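Local coordinates for alpha-amylase (Eisenia fetida, PDB 6M4K), which probably hydrolyses internal alpha-1,4-glucosidic linkages of starch-like polysaccharides, as a calcium- and chloride-dependent enzyme of glycosyl hydrolase family 13, at residues Glu24-Asp29 and Gly370-Val375; Gln46-Asn51 and Trp64-Pro69; Thr73-Ser78 and Gly115-Ser120. All blocks are in the same frame, centred on the assembly; numbering follows the deposited sequence. Where two conformers were deposited one is given.

Contact 1: Glu24-Asp29 and Gly370-Val375. With SO4 (sulfate ion), chain G; SO4 (sulfate ion), chain E.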
loop_
_atom_site.group_PDB
_atom_site.type_symbol
_atom_site.label_atom_id
_atom_site.label_comp_id
_atom_site.label_asym_id
_atom_site.label_seq_id
_atom_site.Cartn_x
_atom_site.Cartn_y
_atom_site.Cartn_z
ATOM N N GLU A 24 1.309 -4.942 -10.399
ATOM C CA GLU A 24 1.460 -5.473 -11.752
ATOM C C GLU A 24 1.203 -6.972 -11.859
ATOM O O GLU A 24 1.475 -7.565 -12.917
ATOM C CB GLU A 24 2.798 -5.097 -12.407
ATOM C CG GLU A 24 2.927 -3.628 -12.785
ATOM C CD GLU A 24 2.347 -3.291 -14.151
ATOM O OE1 GLU A 24 1.640 -4.127 -14.759
ATOM O OE2 GLU A 24 2.609 -2.174 -14.630
ATOM N N TRP A 25 0.656 -7.612 -10.831
ATOM C CA TRP A 25 0.257 -9.006 -10.983
ATOM C C TRP A 25 -0.916 -9.128 -11.955
ATOM O O TRP A 25 -1.845 -8.296 -11.956
ATOM C CB TRP A 25 -0.151 -9.613 -9.643
ATOM C CG TRP A 25 0.985 -9.902 -8.700
ATOM C CD1 TRP A 25 2.093 -9.122 -8.453
ATOM C CD2 TRP A 25 1.115 -11.052 -7.857
ATOM N NE1 TRP A 25 2.891 -9.725 -7.503
ATOM C CE2 TRP A 25 2.320 -10.917 -7.136
ATOM C CE3 TRP A 25 0.329 -12.192 -7.643
ATOM C CZ2 TRP A 25 2.754 -11.878 -6.221
ATOM C CZ3 TRP A 25 0.770 -13.144 -6.741
ATOM C CH2 TRP A 25 1.960 -12.978 -6.039
ATOM N N LYS A 26 -0.889 -10.192 -12.758
ATOM C CA LYS A 26 -2.010 -10.529 -13.629
ATOM C C LYS A 26 -3.194 -11.055 -12.816
ATOM O O LYS A 26 -3.038 -11.608 -11.723
ATOM C CB LYS A 26 -1.607 -11.611 -14.636
ATOM C CG LYS A 26 -0.617 -11.150 -15.697
ATOM C CD LYS A 26 -0.363 -12.241 -16.743
ATOM C CE LYS A 26 0.317 -13.453 -16.131
ATOM N NZ LYS A 26 0.803 -14.367 -17.218
ATOM N N TRP A 27 -4.391 -10.899 -13.390
ATOM C CA TRP A 27 -5.599 -11.335 -12.695
ATOM C C TRP A 27 -5.579 -12.831 -12.407
ATOM O O TRP A 27 -6.016 -13.272 -11.336
ATOM C CB TRP A 27 -6.851 -10.955 -13.478
ATOM C CG TRP A 27 -6.961 -9.516 -13.886
ATOM C CD1 TRP A 27 -7.568 -9.051 -15.005
ATOM C CD2 TRP A 27 -6.480 -8.347 -13.184
ATOM N NE1 TRP A 27 -7.495 -7.686 -15.066
ATOM C CE2 TRP A 27 -6.832 -7.225 -13.961
ATOM C CE3 TRP A 27 -5.761 -8.143 -12.000
ATOM C CZ2 TRP A 27 -6.505 -5.917 -13.589
ATOM C CZ3 TRP A 27 -5.436 -6.849 -11.632
ATOM C CH2 TRP A 27 -5.809 -5.754 -12.425
ATOM N N THR A 28 -5.077 -13.636 -13.350
ATOM C CA THR A 28 -5.039 -15.071 -13.093
ATOM C C THR A 28 -4.135 -15.410 -11.921
ATOM O O THR A 28 -4.427 -16.343 -11.164
ATOM C CB THR A 28 -4.583 -15.827 -14.335
ATOM O OG1 THR A 28 -3.345 -15.277 -14.796
ATOM C CG2 THR A 28 -5.644 -15.740 -15.431
ATOM N N ASP A 29 -3.047 -14.650 -11.742
ATOM C CA ASP A 29 -2.154 -14.881 -10.609
ATOM C C ASP A 29 -2.767 -14.409 -9.297
ATOM O O ASP A 29 -2.638 -15.088 -8.276
ATOM C CB ASP A 29 -0.784 -14.243 -10.849
ATOM C CG ASP A 29 0.075 -15.077 -11.781
ATOM O OD1 ASP A 29 -0.054 -16.325 -11.759
ATOM O OD2 ASP A 29 0.871 -14.485 -12.519
ATOM N N GLY A 370 4.944 -6.546 -24.098
ATOM C CA GLY A 370 4.007 -5.969 -23.160
ATOM C C GLY A 370 3.242 -6.959 -22.315
ATOM O O GLY A 370 2.400 -6.535 -21.512
ATOM N N ASP A 371 3.500 -8.257 -22.463
ATOM C CA ASP A 371 2.879 -9.241 -21.592
ATOM C C ASP A 371 3.531 -9.198 -20.211
ATOM O O ASP A 371 4.530 -8.510 -19.984
ATOM C CB ASP A 371 2.937 -10.642 -22.217
ATOM C CG ASP A 371 4.361 -11.155 -22.424
ATOM O OD1 ASP A 371 5.300 -10.710 -21.736
ATOM O OD2 ASP A 371 4.543 -12.041 -23.291
ATOM N N THR A 372 2.956 -9.959 -19.282
ATOM C CA THR A 372 3.499 -10.116 -17.946
ATOM C C THR A 372 3.630 -11.606 -17.677
ATOM O O THR A 372 2.716 -12.378 -17.988
ATOM C CB THR A 372 2.603 -9.422 -16.914
ATOM O OG1 THR A 372 2.522 -8.042 -17.260
ATOM C CG2 THR A 372 3.163 -9.581 -15.505
ATOM N N LYS A 373 4.776 -12.010 -17.147
ATOM C CA LYS A 373 4.995 -13.412 -16.826
ATOM C C LYS A 373 4.100 -13.859 -15.684
ATOM O O LYS A 373 3.715 -13.066 -14.817
ATOM C CB LYS A 373 6.431 -13.637 -16.368
ATOM C CG LYS A 373 7.476 -13.452 -17.425
ATOM C CD LYS A 373 8.800 -13.871 -16.822
ATOM C CE LYS A 373 9.939 -13.424 -17.669
ATOM N NZ LYS A 373 11.223 -13.982 -17.153
ATOM N N ASP A 374 3.804 -15.158 -15.665
ATOM C CA ASP A 374 3.238 -15.784 -14.480
ATOM C C ASP A 374 4.168 -15.566 -13.296
ATOM O O ASP A 374 5.397 -15.637 -13.421
ATOM C CB ASP A 374 3.089 -17.295 -14.693
ATOM C CG ASP A 374 1.950 -17.659 -15.627
ATOM O OD1 ASP A 374 1.158 -16.784 -16.022
ATOM O OD2 ASP A 374 1.850 -18.860 -15.975
ATOM N N VAL A 375 3.581 -15.310 -12.129
ATOM C CA VAL A 375 4.381 -15.119 -10.929
ATOM C C VAL A 375 4.996 -16.438 -10.483
ATOM O O VAL A 375 4.325 -17.477 -10.433
ATOM C CB VAL A 375 3.514 -14.539 -9.799
ATOM C CG1 VAL A 375 4.291 -14.523 -8.494
ATOM C CG2 VAL A 375 3.040 -13.150 -10.160
HETATM S S SO4 G . -2.730 -15.036 -18.461
HETATM O O1 SO4 G . -3.320 -13.739 -18.750
HETATM O O2 SO4 G . -2.713 -15.198 -17.017
HETATM O O3 SO4 G . -1.347 -15.058 -18.932
HETATM O O4 SO4 G . -3.521 -16.092 -19.092
HETATM S S SO4 E . 5.886 -17.446 -18.236
HETATM O O1 SO4 E . 7.021 -17.105 -17.388
HETATM O O2 SO4 E . 4.661 -16.794 -17.778
HETATM O O3 SO4 E . 5.700 -18.895 -18.214
HETATM O O4 SO4 E . 6.163 -17.010 -19.600
HETATM O O HOH W 1 0.978 -6.680 -15.447
HETATM O O HOH W 2 1.420 -11.864 -13.023
HETATM O O HOH W 3 -1.235 -16.901 -14.143
HETATM O O HOH W 4 1.892 -18.216 -11.443
#

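Contact 2: Gln46-Asn51 and Trp64-Pro69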
loop_
_atom_site.group_PDB
_atom_site.type_symbol
_atom_site.label_atom_id
_atom_site.label_comp_id
_atom_site.label_asym_id
_atom_site.label_seq_id
_atom_site.Cartn_x
_atom_site.Cartn_y
_atom_site.Cartn_z
ATOM N N GLN A 46 -4.844 -4.818 -3.139
ATOM C CA GLN A 46 -4.919 -3.682 -4.044
ATOM C C GLN A 46 -4.371 -4.109 -5.399
ATOM O O GLN A 46 -3.242 -4.607 -5.486
ATOM C CB GLN A 46 -4.078 -2.531 -3.510
ATOM C CG GLN A 46 -4.157 -1.273 -4.335
ATOM C CD GLN A 46 -3.237 -0.215 -3.812
ATOM O OE1 GLN A 46 -3.315 0.154 -2.637
ATOM N NE2 GLN A 46 -2.336 0.277 -4.659
ATOM N N VAL A 47 -5.159 -3.920 -6.451
ATOM C CA VAL A 47 -4.794 -4.344 -7.800
ATOM C C VAL A 47 -4.427 -3.125 -8.637
ATOM O O VAL A 47 -4.968 -2.028 -8.456
ATOM C CB VAL A 47 -5.924 -5.162 -8.463
ATOM C CG1 VAL A 47 -6.268 -6.376 -7.626
ATOM C CG2 VAL A 47 -7.163 -4.298 -8.743
ATOM N N SER A 48 -3.508 -3.333 -9.589
ATOM C CA SER A 48 -3.068 -2.267 -10.480
ATOM C C SER A 48 -4.239 -1.772 -11.335
ATOM O O SER A 48 -5.229 -2.490 -11.517
ATOM C CB SER A 48 -1.945 -2.792 -11.383
ATOM O OG SER A 48 -0.722 -2.902 -10.668
ATOM N N PRO A 49 -4.152 -0.551 -11.878
ATOM C CA PRO A 49 -5.296 0.016 -12.626
ATOM C C PRO A 49 -5.808 -0.961 -13.667
ATOM O O PRO A 49 -5.038 -1.434 -14.516
ATOM C CB PRO A 49 -4.706 1.287 -13.260
ATOM C CG PRO A 49 -3.661 1.725 -12.253
ATOM C CD PRO A 49 -3.053 0.429 -11.751
ATOM N N PRO A 50 -7.094 -1.326 -13.607
ATOM C CA PRO A 50 -7.612 -2.402 -14.457
ATOM C C PRO A 50 -8.338 -1.892 -15.689
ATOM O O PRO A 50 -8.775 -2.699 -16.518
ATOM C CB PRO A 50 -8.593 -3.111 -13.518
ATOM C CG PRO A 50 -9.164 -1.963 -12.732
ATOM C CD PRO A 50 -7.999 -1.043 -12.476
ATOM N N ASN A 51 -8.530 -0.578 -15.793
ATOM C CA ASN A 51 -9.190 0.005 -16.950
ATOM C C ASN A 51 -8.216 0.079 -18.128
ATOM O O ASN A 51 -7.007 -0.141 -17.989
ATOM C CB ASN A 51 -9.672 1.410 -16.618
ATOM C CG ASN A 51 -8.534 2.310 -16.251
ATOM O OD1 ASN A 51 -7.919 2.132 -15.198
ATOM N ND2 ASN A 51 -8.207 3.255 -17.116
ATOM N N TRP A 64 4.506 2.680 -15.650
ATOM C CA TRP A 64 3.714 3.896 -15.505
ATOM C C TRP A 64 2.703 4.106 -16.623
ATOM O O TRP A 64 1.859 5.003 -16.510
ATOM C CB TRP A 64 4.589 5.125 -15.269
ATOM C CG TRP A 64 5.780 5.291 -16.150
ATOM C CD1 TRP A 64 7.084 5.101 -15.783
ATOM C CD2 TRP A 64 5.807 5.746 -17.510
ATOM N NE1 TRP A 64 7.917 5.398 -16.828
ATOM C CE2 TRP A 64 7.165 5.790 -17.903
ATOM C CE3 TRP A 64 4.823 6.126 -18.426
ATOM C CZ2 TRP A 64 7.563 6.193 -19.176
ATOM C CZ3 TRP A 64 5.228 6.518 -19.711
ATOM C CH2 TRP A 64 6.589 6.553 -20.059
ATOM N N GLN A 65 2.745 3.308 -17.697
ATOM C CA GLN A 65 1.700 3.410 -18.712
ATOM C C GLN A 65 0.317 3.162 -18.112
ATOM O O GLN A 65 -0.681 3.690 -18.617
ATOM C CB GLN A 65 1.983 2.444 -19.874
ATOM C CG GLN A 65 1.689 1.008 -19.535
ATOM C CD GLN A 65 2.064 0.022 -20.633
ATOM O OE1 GLN A 65 2.499 0.410 -21.729
ATOM N NE2 GLN A 65 1.895 -1.262 -20.344
ATOM N N ARG A 66 0.244 2.392 -17.019
ATOM C CA ARG A 66 -1.046 2.073 -16.415
ATOM C C ARG A 66 -1.652 3.242 -15.657
ATOM O O ARG A 66 -2.838 3.172 -15.311
ATOM C CB ARG A 66 -0.945 0.831 -15.527
ATOM C CG ARG A 66 -0.581 -0.399 -16.339
ATOM C CD ARG A 66 -0.568 -1.647 -15.503
ATOM N NE ARG A 66 -1.919 -2.114 -15.172
ATOM C CZ ARG A 66 -2.174 -3.352 -14.777
ATOM N NH1 ARG A 66 -1.177 -4.226 -14.684
ATOM N NH2 ARG A 66 -3.412 -3.745 -14.499
ATOM N N TYR A 67 -0.903 4.321 -15.449
ATOM C CA TYR A 67 -1.418 5.519 -14.802
ATOM C C TYR A 67 -1.834 6.587 -15.807
ATOM O O TYR A 67 -2.041 7.743 -15.424
ATOM C CB TYR A 67 -0.425 6.009 -13.737
ATOM C CG TYR A 67 -0.397 5.000 -12.610
ATOM C CD1 TYR A 67 -1.359 5.037 -11.603
ATOM C CD2 TYR A 67 0.525 3.961 -12.590
ATOM C CE1 TYR A 67 -1.390 4.079 -10.598
ATOM C CE2 TYR A 67 0.507 3.000 -11.593
ATOM C CZ TYR A 67 -0.454 3.070 -10.597
ATOM O OH TYR A 67 -0.455 2.093 -9.625
ATOM N N GLN A 68 -2.007 6.199 -17.078
ATOM C CA GLN A 68 -2.511 7.064 -18.145
ATOM C C GLN A 68 -3.751 6.418 -18.748
ATOM O O GLN A 68 -3.667 5.691 -19.753
ATOM C CB GLN A 68 -1.434 7.329 -19.195
ATOM C CG GLN A 68 -0.330 8.194 -18.633
ATOM C CD GLN A 68 0.647 8.666 -19.683
ATOM O OE1 GLN A 68 0.252 9.107 -20.767
ATOM N NE2 GLN A 68 1.930 8.575 -19.373
ATOM N N PRO A 69 -4.927 6.674 -18.178
ATOM C CA PRO A 69 -6.155 6.082 -18.714
ATOM C C PRO A 69 -6.427 6.509 -20.149
ATOM O O PRO A 69 -6.198 7.659 -20.542
ATOM C CB PRO A 69 -7.244 6.608 -17.773
ATOM C CG PRO A 69 -6.520 6.877 -16.500
ATOM C CD PRO A 69 -5.164 7.388 -16.909
HETATM O O HOH W 5 0.126 -0.389 -10.900
HETATM O O HOH W 6 -5.490 3.588 -16.133
#

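Contact 3: Thr73-Ser78 and Gly115-Ser120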
loop_
_atom_site.group_PDB
_atom_site.type_symbol
_atom_site.label_atom_id
_atom_site.label_comp_id
_atom_site.label_asym_id
_atom_site.label_seq_id
_atom_site.Cartn_x
_atom_site.Cartn_y
_atom_site.Cartn_z
ATOM N N THR A 73 -13.150 0.974 -20.241
ATOM C CA THR A 73 -13.287 -0.459 -20.447
ATOM C C THR A 73 -12.258 -1.187 -19.584
ATOM O O THR A 73 -11.397 -0.566 -18.960
ATOM C CB THR A 73 -13.135 -0.832 -21.921
ATOM O OG1 THR A 73 -11.761 -0.717 -22.319
ATOM C CG2 THR A 73 -14.006 0.075 -22.785
ATOM N N MET A 74 -12.358 -2.510 -19.527
ATOM C CA MET A 74 -11.680 -3.285 -18.494
ATOM C C MET A 74 -10.732 -4.338 -19.052
ATOM O O MET A 74 -10.589 -5.426 -18.494
ATOM C CB MET A 74 -12.696 -3.879 -17.526
ATOM C CG MET A 74 -13.303 -2.813 -16.614
ATOM S SD MET A 74 -12.094 -2.169 -15.435
ATOM C CE MET A 74 -11.938 -3.627 -14.406
ATOM N N ASN A 75 -10.035 -4.007 -20.133
ATOM C CA ASN A 75 -8.965 -4.844 -20.670
ATOM C C ASN A 75 -7.652 -4.102 -20.454
ATOM O O ASN A 75 -7.468 -3.005 -20.990
ATOM C CB ASN A 75 -9.208 -5.080 -22.158
ATOM C CG ASN A 75 -8.380 -6.216 -22.724
ATOM O OD1 ASN A 75 -7.838 -7.049 -22.000
ATOM N ND2 ASN A 75 -8.295 -6.264 -24.050
ATOM N N SER A 76 -6.763 -4.683 -19.641
ATOM C CA SER A 76 -5.534 -4.041 -19.195
ATOM C C SER A 76 -4.378 -5.025 -19.330
ATOM O O SER A 76 -4.558 -6.203 -19.661
ATOM C CB SER A 76 -5.646 -3.621 -17.723
ATOM O OG SER A 76 -5.649 -4.765 -16.880
ATOM N N ARG A 77 -3.183 -4.551 -18.991
ATOM C CA ARG A 77 -2.021 -5.432 -19.002
ATOM C C ARG A 77 -2.215 -6.647 -18.111
ATOM O O ARG A 77 -1.700 -7.727 -18.406
ATOM C CB ARG A 77 -0.786 -4.659 -18.561
ATOM C CG ARG A 77 0.491 -5.477 -18.675
ATOM C CD ARG A 77 1.725 -4.704 -18.284
ATOM N NE ARG A 77 2.910 -5.483 -18.634
ATOM C CZ ARG A 77 4.108 -4.956 -18.876
ATOM N NH1 ARG A 77 4.320 -3.653 -18.771
ATOM N NH2 ARG A 77 5.102 -5.758 -19.260
ATOM N N SER A 78 -2.947 -6.504 -17.008
ATOM C CA SER A 78 -3.141 -7.644 -16.120
ATOM C C SER A 78 -4.127 -8.680 -16.642
ATOM O O SER A 78 -4.166 -9.790 -16.099
ATOM C CB SER A 78 -3.617 -7.185 -14.744
ATOM O OG SER A 78 -2.570 -6.584 -13.998
ATOM N N GLY A 115 -4.906 2.491 -26.608
ATOM C CA GLY A 115 -4.793 1.888 -25.302
ATOM C C GLY A 115 -4.778 0.371 -25.361
ATOM O O GLY A 115 -4.724 -0.252 -26.425
ATOM N N SER A 116 -4.848 -0.227 -24.172
ATOM C CA SER A 116 -4.752 -1.671 -24.006
ATOM C C SER A 116 -5.995 -2.417 -24.468
ATOM O O SER A 116 -5.990 -3.655 -24.442
ATOM C CB SER A 116 -4.472 -1.995 -22.534
ATOM O OG SER A 116 -5.452 -1.403 -21.680
ATOM N N ASP A 117 -7.056 -1.708 -24.854
ATOM C CA ASP A 117 -8.264 -2.322 -25.394
ATOM C C ASP A 117 -8.524 -1.863 -26.822
ATOM O O ASP A 117 -9.622 -2.085 -27.342
ATOM C CB ASP A 117 -9.478 -2.036 -24.494
ATOM C CG ASP A 117 -10.561 -3.099 -24.597
ATOM O OD1 ASP A 117 -10.292 -4.202 -25.109
ATOM O OD2 ASP A 117 -11.696 -2.834 -24.147
ATOM N N GLY A 118 -7.551 -1.205 -27.455
ATOM C CA GLY A 118 -7.673 -0.813 -28.845
ATOM C C GLY A 118 -8.269 0.553 -29.110
ATOM O O GLY A 118 -8.313 0.968 -30.275
ATOM N N ASN A 119 -8.716 1.280 -28.087
ATOM C CA ASN A 119 -9.316 2.588 -28.317
ATOM C C ASN A 119 -8.246 3.656 -28.496
ATOM O O ASN A 119 -7.165 3.592 -27.903
ATOM C CB ASN A 119 -10.256 2.948 -27.168
ATOM C CG ASN A 119 -11.521 2.122 -27.193
ATOM O OD1 ASN A 119 -12.245 2.104 -28.196
ATOM N ND2 ASN A 119 -11.785 1.405 -26.109
ATOM N N SER A 120 -8.579 4.683 -29.275
ATOM C CA SER A 120 -7.656 5.777 -29.545
ATOM C C SER A 120 -7.547 6.735 -28.361
ATOM O O SER A 120 -8.509 6.958 -27.617
ATOM C CB SER A 120 -8.123 6.569 -30.771
ATOM O OG SER A 120 -7.200 7.594 -31.122
#

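Contact 1: Glu24-Asp29 and Gly370-Val375
K26 reaches across to the 370-375 loop and grips it at two points. Its NZ forms a salt bridge with D374 OD1 at 2.7 Å, meeting the carboxylate on its anti side. The same NZ donates to T372 O at 2.9 Å, tilted 26° from the carbonyl plane. CG runs alongside T372 CB, and a bend at the third torsion (chi3 -65°) swings CE and NZ to T372 O and D374. A third bond of NZ goes to O3 of a sulfate, probably from the crystallisation liquor.

D29 holds the next step of the loop. V375 N donates to D29 OD2 at 2.9 Å, approaching from above the carboxylate plane. V375 then lays CG2 over the six-membered ring of W25, a CH-pi contact 3.7 Å from the centroid and 13° off the ring normal. Its CG1 sits over the far rim, near W25 CH2. W382 meets the same indole edge-to-face.

Waters bridge the two segments. One water accepts from K26 N and donates to D29 OD2 and K373 O. Another accepts from T372 OG1 and donates to E24 O. Further out, R32 pairs with D29 OD1, and R77 bonds to T372 OG1.

K26 is the N-cap residue of helix 27-39, the helix that follows the first barrel strand. The contact therefore ties the start of that helix to the long loop before helix 389-401, within the catalytic TIM barrel domain. D29 OD2 and D374 OD1 lie only 4.2 Å apart. The positive charges of K26 and R32 probably offset this repulsion and help keep both acids ionised.

Contact 2: Gln46-Asn51 and Trp64-Pro69
The second strand of the TIM barrel, 44-47, runs out into the loop that begins S48-P49-P50, and this contact folds the middle of that loop back onto its start. R66 makes the main grip. Its NE and NH2 both point side-on at one atom, P49 O. The NH2 bond is 2.8 Å and comes from above the carbonyl plane. The NE bond is longer, 3.3 Å, but lies in that plane on a lone pair. A bend at chi3 (75°) turns the guanidinium so that P49 O sits at its edge. S48 CB covers one face, 3.4 Å from R66 CZ. NH1 is taken by E24 in a salt bridge and by S78 OG, so all three nitrogens of this buried group have partners.

P49 faces Y67. Its CG lies over the ring, offset toward the rim, in a CH-pi contact 4.0 Å from the centroid. The phenol hydroxyl is bonded to D101 of the third barrel strand, and a water joins it to S48 OG. Y67 lies at the C-terminal barrel end, the active-site end in GH13 enzymes. S48 OG has a second partner in E24 N.

At the far end N51 turns its amide to P69 and to S71 O. A water accepts from N51 ND2 and donates to R66 O. P69 CB packs 3.5 Å from the same ND2.

Contact 3: Thr73-Ser78 and Gly115-Ser120
D117 lies across the side chain of N75, with its CG 3.4 Å from N75 CB. The amide and carboxylate planes stand nearly perpendicular, 87° apart. N75 ND2 donates to D117 OD1 at 3.1 Å, with the acceptor close to the amide plane. The approach is from above the carboxylate plane, 46° out of it. The other oxygen faces T73. T73 OG1 donates to D117 OD2 at 2.8 Å on the anti side of the carboxylate. D117 presents one oxygen to each of these residues, its CG swung roughly opposite the backbone N (chi1 -153°).

S116 makes the third link. Its OG donates to N75 O at 2.7 Å, in the carbonyl plane and on a lone pair. The same OG accepts from H53 N, so this hydroxyl is used in both directions.

S116 and D117 are the two central residues of a type I beta turn from G115 to G118. The turn, closed by the bond from G118 N to G115 O, presents both side chains to the 73-78 loop. N119 lies near T73 CG2, and its amide is bonded to E52. E52 also accepts from D117 N, which ties the turn to an earlier part of the same loop, around E52 and H53.

The contact joins the loop after the second barrel strand to the insertion after the third, known in alpha-amylases as domain B. Its links are hydrogen bonds, with no salt bridge across it. D117 receives two neutral donors, one on each oxygen, which would fix the rotation of its carboxylate and probably favour the ionised form.

Overall arrangement
The three contacts lie on the same side of the chain's centre. Contacts 2 and 3 have centres 10 Å apart, and contact 1 lies 13 Å from contact 2 and 15 Å from contact 3. Contacts 2 and 3 follow each other along the chain, each nested within the loop closed by contact 1. S78 OG joins all three, at 2.8 Å from both W25 O and R66 NH1. The E24-R66 pair links contacts 1 and 2 directly. R77 carries contact 3 over to the 370-375 loop. In contact 2 the Y67 side chain is about 3 Å from a bound acetate, probably from the crystallisation liquor. The P69 side chain is about 12 Å from the calcium ion.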